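Local coordinates for protein peptidase S15/CocE/NonD (Thaumarchaeota archaeon SCGC AB-539-E09, PDB 4PF1) that is an alpha/beta-hydrolase-fold serine aminopeptidase of the S15/CocE family, probably cleaving peptides from their N-terminal end, at residues A[186-198]-A[262-276]. Numbering follows the deposited sequence.
With GOL (glycerol), chain G.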
loop_
_atom_site.group_PDB
_atom_site.type_symbol
_atom_site.label_atom_id
_atom_site.label_comp_id
_atom_site.label_asym_id
_atom_site.label_seq_id
_atom_site.Cartn_x
_atom_site.Cartn_y
_atom_site.Cartn_z
ATOM N N SER A 186 7.338 -6.445 31.892
ATOM C CA SER A 186 7.777 -7.695 32.510
ATOM C C SER A 186 6.666 -8.710 32.754
ATOM O O SER A 186 5.512 -8.341 32.995
ATOM C CB SER A 186 8.473 -7.408 33.836
ATOM O OG SER A 186 9.624 -6.604 33.640
ATOM N N MET A 187 7.044 -10.004 32.732
ATOM C CA MET A 187 6.170 -11.113 33.094
ATOM C C MET A 187 6.148 -11.156 34.620
ATOM O O MET A 187 7.194 -11.384 35.236
ATOM C CB MET A 187 6.692 -12.440 32.496
ATOM C CG MET A 187 6.700 -12.471 30.971
ATOM S SD MET A 187 7.458 -13.972 30.278
ATOM C CE MET A 187 6.263 -15.173 30.732
ATOM N N VAL A 188 5.008 -10.814 35.236
ATOM C CA VAL A 188 4.917 -10.719 36.701
ATOM C C VAL A 188 3.966 -11.783 37.253
ATOM O O VAL A 188 4.353 -12.542 38.142
ATOM C CB VAL A 188 4.525 -9.280 37.136
ATOM C CG1 VAL A 188 4.137 -9.211 38.612
ATOM C CG2 VAL A 188 5.651 -8.301 36.828
ATOM N N ASP A 189 2.729 -11.830 36.745
ATOM C CA ASP A 189 1.775 -12.838 37.177
ATOM C C ASP A 189 1.056 -13.403 35.962
ATOM O O ASP A 189 0.128 -12.780 35.433
ATOM C CB ASP A 189 0.786 -12.277 38.217
ATOM C CG ASP A 189 0.139 -13.343 39.089
ATOM O OD1 ASP A 189 -0.228 -14.414 38.550
ATOM O OD2 ASP A 189 -0.069 -13.078 40.290
ATOM N N GLY A 190 1.504 -14.584 35.537
ATOM C CA GLY A 190 0.983 -15.290 34.373
ATOM C C GLY A 190 -0.445 -15.781 34.505
ATOM O O GLY A 190 -1.064 -16.143 33.505
ATOM N N TRP A 191 -0.982 -15.792 35.736
ATOM C CA TRP A 191 -2.349 -16.240 36.002
ATOM C C TRP A 191 -3.286 -15.053 36.220
ATOM O O TRP A 191 -4.391 -15.042 35.670
ATOM C CB TRP A 191 -2.380 -17.172 37.223
ATOM C CG TRP A 191 -3.647 -17.966 37.366
ATOM C CD1 TRP A 191 -3.836 -19.271 37.020
ATOM C CD2 TRP A 191 -4.885 -17.517 37.933
ATOM N NE1 TRP A 191 -5.117 -19.662 37.330
ATOM C CE2 TRP A 191 -5.783 -18.607 37.892
ATOM C CE3 TRP A 191 -5.330 -16.293 38.464
ATOM C CZ2 TRP A 191 -7.092 -18.515 38.379
ATOM C CZ3 TRP A 191 -6.630 -16.201 38.928
ATOM C CH2 TRP A 191 -7.495 -17.302 38.887
ATOM N N MET A 192 -2.873 -14.077 37.061
ATOM C CA MET A 192 -3.710 -12.921 37.393
ATOM C C MET A 192 -4.052 -12.071 36.171
ATOM O O MET A 192 -5.219 -11.726 35.996
ATOM C CB MET A 192 -3.076 -12.051 38.491
ATOM C CG MET A 192 -3.358 -12.549 39.908
ATOM S SD MET A 192 -5.120 -12.745 40.334
ATOM C CE MET A 192 -5.688 -11.045 40.195
ATOM N N GLY A 193 -3.068 -11.753 35.332
ATOM C CA GLY A 193 -3.362 -10.941 34.154
ATOM C C GLY A 193 -2.256 -10.703 33.149
ATOM O O GLY A 193 -2.320 -9.726 32.396
ATOM N N ASP A 194 -1.257 -11.591 33.081
ATOM C CA ASP A 194 -0.206 -11.385 32.098
ATOM C C ASP A 194 -0.367 -12.330 30.873
ATOM O O ASP A 194 -1.321 -12.152 30.119
ATOM C CB ASP A 194 1.199 -11.429 32.722
ATOM C CG ASP A 194 1.577 -10.150 33.477
ATOM O OD1 ASP A 194 1.082 -9.063 33.096
ATOM O OD2 ASP A 194 2.374 -10.237 34.433
ATOM N N ASP A 195 0.550 -13.286 30.655
ATOM C CA ASP A 195 0.573 -14.092 29.425
ATOM C C ASP A 195 -0.345 -15.320 29.353
ATOM O O ASP A 195 -0.911 -15.562 28.288
ATOM C CB ASP A 195 2.000 -14.557 29.122
ATOM C CG ASP A 195 2.926 -13.425 28.752
ATOM O OD1 ASP A 195 2.770 -12.871 27.647
ATOM O OD2 ASP A 195 3.805 -13.097 29.566
ATOM N N TRP A 196 -0.388 -16.155 30.401
ATOM C CA TRP A 196 -1.085 -17.448 30.338
ATOM C C TRP A 196 -2.584 -17.361 30.656
ATOM O O TRP A 196 -3.376 -18.004 29.970
ATOM C CB TRP A 196 -0.391 -18.493 31.236
ATOM C CG TRP A 196 1.110 -18.346 31.301
ATOM C CD1 TRP A 196 1.863 -18.137 32.419
ATOM C CD2 TRP A 196 2.023 -18.316 30.189
ATOM N NE1 TRP A 196 3.187 -17.979 32.078
ATOM C CE2 TRP A 196 3.313 -18.079 30.714
ATOM C CE3 TRP A 196 1.872 -18.451 28.797
ATOM C CZ2 TRP A 196 4.453 -18.040 29.902
ATOM C CZ3 TRP A 196 2.996 -18.360 27.990
ATOM C CH2 TRP A 196 4.268 -18.156 28.543
ATOM N N PHE A 197 -2.967 -16.598 31.691
ATOM C CA PHE A 197 -4.371 -16.409 32.080
ATOM C C PHE A 197 -4.646 -14.952 32.457
ATOM O O PHE A 197 -3.739 -14.251 32.908
ATOM C CB PHE A 197 -4.758 -17.299 33.294
ATOM C CG PHE A 197 -4.520 -18.791 33.223
ATOM C CD1 PHE A 197 -3.254 -19.321 33.459
ATOM C CD2 PHE A 197 -5.586 -19.674 33.104
ATOM C CE1 PHE A 197 -3.045 -20.703 33.459
ATOM C CE2 PHE A 197 -5.375 -21.059 33.101
ATOM C CZ PHE A 197 -4.107 -21.563 33.281
ATOM N N HIS A 198 -5.919 -14.525 32.332
ATOM C CA HIS A 198 -6.414 -13.238 32.812
ATOM C C HIS A 198 -7.562 -13.523 33.758
ATOM O O HIS A 198 -8.642 -13.921 33.313
ATOM C CB HIS A 198 -6.843 -12.309 31.661
ATOM C CG HIS A 198 -5.708 -11.588 31.001
ATOM N ND1 HIS A 198 -5.867 -10.316 30.496
ATOM C CD2 HIS A 198 -4.446 -12.004 30.747
ATOM C CE1 HIS A 198 -4.704 -9.997 29.953
ATOM N NE2 HIS A 198 -3.821 -10.984 30.074
ATOM N N HIS A 262 -2.430 -27.032 36.964
ATOM C CA HIS A 262 -2.739 -25.862 37.791
ATOM C C HIS A 262 -3.666 -24.851 37.062
ATOM O O HIS A 262 -3.231 -23.729 36.777
ATOM C CB HIS A 262 -1.439 -25.171 38.260
ATOM C CG HIS A 262 -0.487 -26.082 38.972
ATOM N ND1 HIS A 262 -0.767 -26.574 40.235
ATOM C CD2 HIS A 262 0.714 -26.563 38.573
ATOM C CE1 HIS A 262 0.266 -27.334 40.562
ATOM N NE2 HIS A 262 1.181 -27.359 39.594
ATOM N N PRO A 263 -4.967 -25.185 36.811
ATOM C CA PRO A 263 -5.855 -24.198 36.159
ATOM C C PRO A 263 -6.253 -23.043 37.094
ATOM O O PRO A 263 -6.492 -21.933 36.621
ATOM C CB PRO A 263 -7.073 -25.029 35.750
ATOM C CG PRO A 263 -7.104 -26.162 36.716
ATOM C CD PRO A 263 -5.677 -26.454 37.092
ATOM N N SER A 264 -6.307 -23.305 38.417
ATOM C CA SER A 264 -6.665 -22.306 39.428
ATOM C C SER A 264 -5.415 -21.628 40.021
ATOM O O SER A 264 -4.309 -22.163 39.911
ATOM C CB SER A 264 -7.497 -22.943 40.538
ATOM O OG SER A 264 -6.700 -23.750 41.388
ATOM N N TYR A 265 -5.605 -20.460 40.664
ATOM C CA TYR A 265 -4.539 -19.669 41.290
ATOM C C TYR A 265 -4.093 -20.332 42.606
ATOM O O TYR A 265 -4.250 -19.750 43.683
ATOM C CB TYR A 265 -5.033 -18.222 41.526
ATOM C CG TYR A 265 -3.947 -17.202 41.806
ATOM C CD1 TYR A 265 -2.948 -16.942 40.871
ATOM C CD2 TYR A 265 -3.973 -16.429 42.963
ATOM C CE1 TYR A 265 -1.970 -15.978 41.105
ATOM C CE2 TYR A 265 -3.001 -15.461 43.209
ATOM C CZ TYR A 265 -2.000 -15.238 42.276
ATOM O OH TYR A 265 -1.038 -14.287 42.509
ATOM N N ASP A 266 -3.536 -21.560 42.510
ATOM C CA ASP A 266 -3.090 -22.328 43.673
ATOM C C ASP A 266 -1.669 -21.919 44.100
ATOM O O ASP A 266 -1.161 -20.895 43.631
ATOM C CB ASP A 266 -3.178 -23.849 43.400
ATOM C CG ASP A 266 -2.465 -24.355 42.151
ATOM O OD1 ASP A 266 -1.533 -23.667 41.675
ATOM O OD2 ASP A 266 -2.809 -25.456 41.679
ATOM N N SER A 267 -1.035 -22.721 44.993
ATOM C CA SER A 267 0.311 -22.476 45.525
ATOM C C SER A 267 1.357 -22.287 44.417
ATOM O O SER A 267 2.270 -21.486 44.590
ATOM C CB SER A 267 0.737 -23.613 46.447
ATOM O OG SER A 267 0.850 -24.841 45.743
ATOM N N PHE A 268 1.215 -23.016 43.280
ATOM C CA PHE A 268 2.139 -22.946 42.141
ATOM C C PHE A 268 2.226 -21.527 41.557
ATOM O O PHE A 268 3.323 -21.066 41.232
ATOM C CB PHE A 268 1.725 -23.951 41.041
ATOM C CG PHE A 268 2.528 -23.870 39.761
ATOM C CD1 PHE A 268 3.779 -24.469 39.666
ATOM C CD2 PHE A 268 2.023 -23.215 38.642
ATOM C CE1 PHE A 268 4.523 -24.391 38.483
ATOM C CE2 PHE A 268 2.768 -23.137 37.460
ATOM C CZ PHE A 268 4.009 -23.732 37.387
ATOM N N TRP A 269 1.072 -20.854 41.400
ATOM C CA TRP A 269 1.011 -19.514 40.822
ATOM C C TRP A 269 1.225 -18.426 41.874
ATOM O O TRP A 269 1.854 -17.410 41.574
ATOM C CB TRP A 269 -0.321 -19.299 40.094
ATOM C CG TRP A 269 -0.508 -20.171 38.886
ATOM C CD1 TRP A 269 -1.434 -21.159 38.723
ATOM C CD2 TRP A 269 0.244 -20.119 37.662
ATOM N NE1 TRP A 269 -1.307 -21.727 37.476
ATOM C CE2 TRP A 269 -0.291 -21.101 36.800
ATOM C CE3 TRP A 269 1.305 -19.318 37.201
ATOM C CZ2 TRP A 269 0.209 -21.319 35.509
ATOM C CZ3 TRP A 269 1.802 -19.535 35.922
ATOM C CH2 TRP A 269 1.260 -20.528 35.094
ATOM N N GLN A 270 0.703 -18.631 43.099
ATOM C CA GLN A 270 0.839 -17.670 44.200
ATOM C C GLN A 270 2.319 -17.455 44.586
ATOM O O GLN A 270 2.729 -16.314 44.811
ATOM C CB GLN A 270 0.025 -18.124 45.425
ATOM C CG GLN A 270 -1.486 -18.026 45.223
ATOM C CD GLN A 270 -2.253 -18.358 46.472
ATOM O OE1 GLN A 270 -2.283 -17.583 47.430
ATOM N NE2 GLN A 270 -2.921 -19.504 46.478
ATOM N N GLN A 271 3.120 -18.544 44.613
ATOM C CA GLN A 271 4.551 -18.506 44.960
ATOM C C GLN A 271 5.420 -17.884 43.850
ATOM O O GLN A 271 6.555 -17.484 44.125
ATOM C CB GLN A 271 5.068 -19.920 45.265
ATOM C CG GLN A 271 4.697 -20.438 46.647
ATOM C CD GLN A 271 5.154 -21.864 46.847
ATOM O OE1 GLN A 271 6.339 -22.195 46.717
ATOM N NE2 GLN A 271 4.221 -22.739 47.184
ATOM N N GLN A 272 4.912 -17.838 42.602
ATOM C CA GLN A 272 5.671 -17.320 41.458
ATOM C C GLN A 272 5.358 -15.853 41.115
ATOM O O GLN A 272 6.073 -15.266 40.294
ATOM C CB GLN A 272 5.450 -18.198 40.225
ATOM C CG GLN A 272 6.258 -19.485 40.254
ATOM C CD GLN A 272 6.018 -20.306 39.023
ATOM O OE1 GLN A 272 6.783 -20.258 38.054
ATOM N NE2 GLN A 272 4.933 -21.055 39.021
ATOM N N ALA A 273 4.307 -15.259 41.732
ATOM C CA ALA A 273 3.934 -13.856 41.484
ATOM C C ALA A 273 5.097 -12.929 41.857
ATOM O O ALA A 273 5.507 -12.881 43.019
ATOM C CB ALA A 273 2.682 -13.494 42.269
ATOM N N MET A 274 5.681 -12.271 40.844
ATOM C CA MET A 274 6.864 -11.421 40.980
ATOM C C MET A 274 6.642 -10.210 41.882
ATOM O O MET A 274 7.574 -9.801 42.568
ATOM C CB MET A 274 7.368 -10.972 39.603
ATOM C CG MET A 274 7.894 -12.120 38.764
ATOM S SD MET A 274 9.226 -13.017 39.601
ATOM C CE MET A 274 10.629 -11.997 39.112
ATOM N N ASP A 275 5.419 -9.645 41.890
ATOM C CA ASP A 275 5.078 -8.512 42.756
ATOM C C ASP A 275 5.085 -8.948 44.230
ATOM O O ASP A 275 5.628 -8.241 45.076
ATOM C CB ASP A 275 3.707 -7.913 42.368
ATOM C CG ASP A 275 2.538 -8.873 42.496
ATOM O OD1 ASP A 275 2.577 -9.947 41.851
ATOM O OD2 ASP A 275 1.588 -8.551 43.234
ATOM N N LYS A 276 4.524 -10.137 44.519
ATOM C CA LYS A 276 4.452 -10.687 45.872
ATOM C C LYS A 276 5.841 -11.150 46.341
ATOM O O LYS A 276 6.203 -10.911 47.496
ATOM C CB LYS A 276 3.429 -11.833 45.933
ATOM C CG LYS A 276 1.986 -11.357 45.760
ATOM C CD LYS A 276 1.018 -12.512 45.523
ATOM C CE LYS A 276 -0.410 -12.047 45.344
ATOM N NZ LYS A 276 -0.631 -11.396 44.021
HETATM C C1 GOL G . 4.754 -16.411 36.908
HETATM O O1 GOL G . 3.380 -16.067 36.802
HETATM C C2 GOL G . 5.635 -15.262 36.470
HETATM O O2 GOL G . 6.946 -15.447 37.002
HETATM C C3 GOL G . 5.720 -15.153 34.965
HETATM O O3 GOL G . 4.433 -15.010 34.383
HETATM O O HOH W 1 0.007 -10.653 41.378
HETATM O O HOH W 2 1.817 -16.191 39.085
#
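Val188 and Met274 bring the two backbones together, their CA atoms 4.8 Å apart, where Met274 N at the start of helix 274-279 donates an almost straight bond to Val188 O (176°). The Trp191 indole lies between Phe197 CB on one face and Tyr265 CB on the other, the latter 3.4 Å from the six-membered ring centroid, and rests its CD1 on the Trp269 ring. With CG anti to the backbone N (chi1 -165°), it sends NE1 to Pro263 O at 2.7 Å, near the indole plane. Phe197 turns an edge toward Trp269 in an offset edge-to-face pair, completing an aromatic cluster. Replacing Trp191 by an alanine is likely to open a gap beside Tyr265 CB and the Trp269 ring and to deprive Pro263 O of its indole donor. Asp189 OD1 accepts from Trp191 N, an Asx turn, and from Met192 N, an Asx motif, while Asp189 OD2 offers its syn lone pair to Tyr265 OH at 2.7 Å. A water donates to both Asp189 OD2 and Asp275 OD1, and Lys304 pairs with Asp275 OD2. In this S15-family region a buried loop thus packs on short helices and turns, where the shared water and Lys276 probably make the close approach of Asp189 and Asp275 tolerable.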